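Local coordinates for photosystem II assembly protein Ycf48 (Thermosynechococcus elongatus, PDB 5OJ5) that binds the C-terminal extension of the D1 precursor and probably assists early photosystem II assembly and replacement of photodamaged D1, at residues T223-H228 with M240-G245. Sequence-based numbering, arbitrary orientation.
Sequences TSRRLH and MIVNGG
Arg-226 O accepts the backbone N-H of Asn-243 at 2.8 Å, nearly in line with its C=O bond, and Val-242 CA adds a C-H...O contact to the same oxygen at 3.3 Å. The hydrogen bonds from Asn-243 N to Arg-226 O and from His-228 N to Ile-241 O (2.8 Å) flank Leu-227 and Val-242, a non-hydrogen-bonded antiparallel pair. Asn-243 O, where the strand has ended, accepts a hydrogen bond from Arg-225 NH1 at 3.1 Å; the oxygen lies near the guanidinium plane, though the nitrogen stands above the carbonyl plane. Arginine's length suits this task: extended from CG to NE, Arg-225 carries its guanidinium past Val-242, laying CB and CD against CG2. Positive phi (82°) favours glycine at Gly-244, whose CA lies 3.4 Å from Arg-225 NH1. Thr-223 OG1, placed between backbone N and carbonyl carbon (chi1 54°), donates a hydrogen bond to Arg-225 O and meets Val-242 CG1 tip to tip. Branched Leu-227 sets CD2 against Met-240 CE (3.8 Å) and Val-242 CG1, all three residues being buried. Arg-rich patch residues Thr-223 to Arg-226 immediately precede strand 227-232, which pairs with 238-242, itself flanked by 246-251, within one blade of the seven-bladed propeller.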
# COMPACT_ATOMS: atom_id res chain seq x y z
N THR A 223 -8.01 -20.57 -6.04
CA THR A 223 -9.11 -20.31 -6.94
C THR A 223 -8.60 -20.44 -8.36
O THR A 223 -7.43 -20.17 -8.62
CB THR A 223 -9.60 -18.84 -6.80
OG1 THR A 223 -8.54 -17.90 -6.96
CG2 THR A 223 -10.20 -18.60 -5.43
N SER A 224 -9.51 -20.80 -9.28
CA SER A 224 -9.13 -20.74 -10.69
C SER A 224 -8.79 -19.32 -11.11
O SER A 224 -7.80 -19.10 -11.82
CB SER A 224 -10.24 -21.28 -11.56
OG SER A 224 -10.56 -22.61 -11.21
N ARG A 225 -9.59 -18.35 -10.66
CA ARG A 225 -9.31 -16.94 -10.95
C ARG A 225 -7.91 -16.58 -10.43
O ARG A 225 -7.51 -17.01 -9.35
CB ARG A 225 -10.37 -16.09 -10.22
CG ARG A 225 -11.79 -16.18 -10.75
CD ARG A 225 -12.80 -15.70 -9.73
NE ARG A 225 -14.17 -15.96 -10.20
CZ ARG A 225 -14.86 -15.13 -10.95
NH1 ARG A 225 -14.35 -13.95 -11.30
NH2 ARG A 225 -16.08 -15.46 -11.34
N ARG A 226 -7.18 -15.79 -11.20
CA ARG A 226 -5.84 -15.39 -10.78
C ARG A 226 -5.88 -14.43 -9.60
O ARG A 226 -6.82 -13.63 -9.44
CB ARG A 226 -5.09 -14.75 -11.95
CG ARG A 226 -4.86 -15.64 -13.15
CD ARG A 226 -4.10 -16.89 -12.78
NE ARG A 226 -3.85 -17.74 -13.94
CZ ARG A 226 -2.87 -17.56 -14.80
NH1 ARG A 226 -2.00 -16.59 -14.63
NH2 ARG A 226 -2.68 -18.42 -15.82
N LEU A 227 -4.83 -14.51 -8.78
CA LEU A 227 -4.67 -13.59 -7.67
C LEU A 227 -4.32 -12.21 -8.18
O LEU A 227 -3.57 -12.04 -9.14
CB LEU A 227 -3.52 -14.08 -6.80
CG LEU A 227 -3.77 -15.32 -5.99
CD1 LEU A 227 -2.50 -15.92 -5.52
CD2 LEU A 227 -4.66 -14.92 -4.75
N HIS A 228 -4.86 -11.21 -7.50
CA HIS A 228 -4.50 -9.83 -7.76
C HIS A 228 -3.73 -9.18 -6.62
O HIS A 228 -2.70 -8.54 -6.84
CB HIS A 228 -5.70 -8.94 -8.03
CG HIS A 228 -5.25 -7.57 -8.36
ND1 HIS A 228 -4.41 -7.33 -9.43
CD2 HIS A 228 -5.32 -6.41 -7.67
CE1 HIS A 228 -4.06 -6.06 -9.45
NE2 HIS A 228 -4.60 -5.48 -8.39
N MET A 240 -7.17 -12.28 0.39
CA MET A 240 -6.86 -12.20 -1.02
C MET A 240 -7.97 -11.52 -1.80
O MET A 240 -9.16 -11.70 -1.49
CB MET A 240 -6.58 -13.60 -1.65
CG MET A 240 -7.73 -14.58 -1.57
SD MET A 240 -7.42 -16.12 -2.46
CE MET A 240 -5.98 -16.73 -1.74
N ILE A 241 -7.57 -10.80 -2.83
CA ILE A 241 -8.44 -10.31 -3.90
C ILE A 241 -8.05 -11.08 -5.15
O ILE A 241 -6.87 -11.14 -5.51
CB ILE A 241 -8.24 -8.81 -4.15
CG1 ILE A 241 -8.69 -8.00 -2.93
CG2 ILE A 241 -8.98 -8.40 -5.43
CD1 ILE A 241 -8.27 -6.53 -2.99
N VAL A 242 -9.05 -11.67 -5.83
CA VAL A 242 -8.82 -12.40 -7.06
C VAL A 242 -9.59 -11.73 -8.19
O VAL A 242 -10.50 -10.92 -7.98
CB VAL A 242 -9.17 -13.90 -6.98
CG1 VAL A 242 -8.44 -14.56 -5.81
CG2 VAL A 242 -10.65 -14.07 -6.87
N ASN A 243 -9.21 -12.11 -9.42
CA ASN A 243 -9.82 -11.56 -10.62
C ASN A 243 -11.34 -11.63 -10.56
O ASN A 243 -11.92 -12.57 -10.02
CB ASN A 243 -9.35 -12.33 -11.87
CG ASN A 243 -9.71 -11.59 -13.16
OD1 ASN A 243 -9.26 -10.47 -13.38
ND2 ASN A 243 -10.53 -12.21 -14.01
N GLY A 244 -11.97 -10.59 -11.10
CA GLY A 244 -13.40 -10.64 -11.26
C GLY A 244 -14.17 -10.28 -10.04
O GLY A 244 -15.34 -10.68 -9.92
N GLY A 245 -13.56 -9.57 -9.11
CA GLY A 245 -14.30 -8.97 -8.01
C GLY A 245 -14.60 -9.92 -6.89
O GLY A 245 -15.66 -9.81 -6.25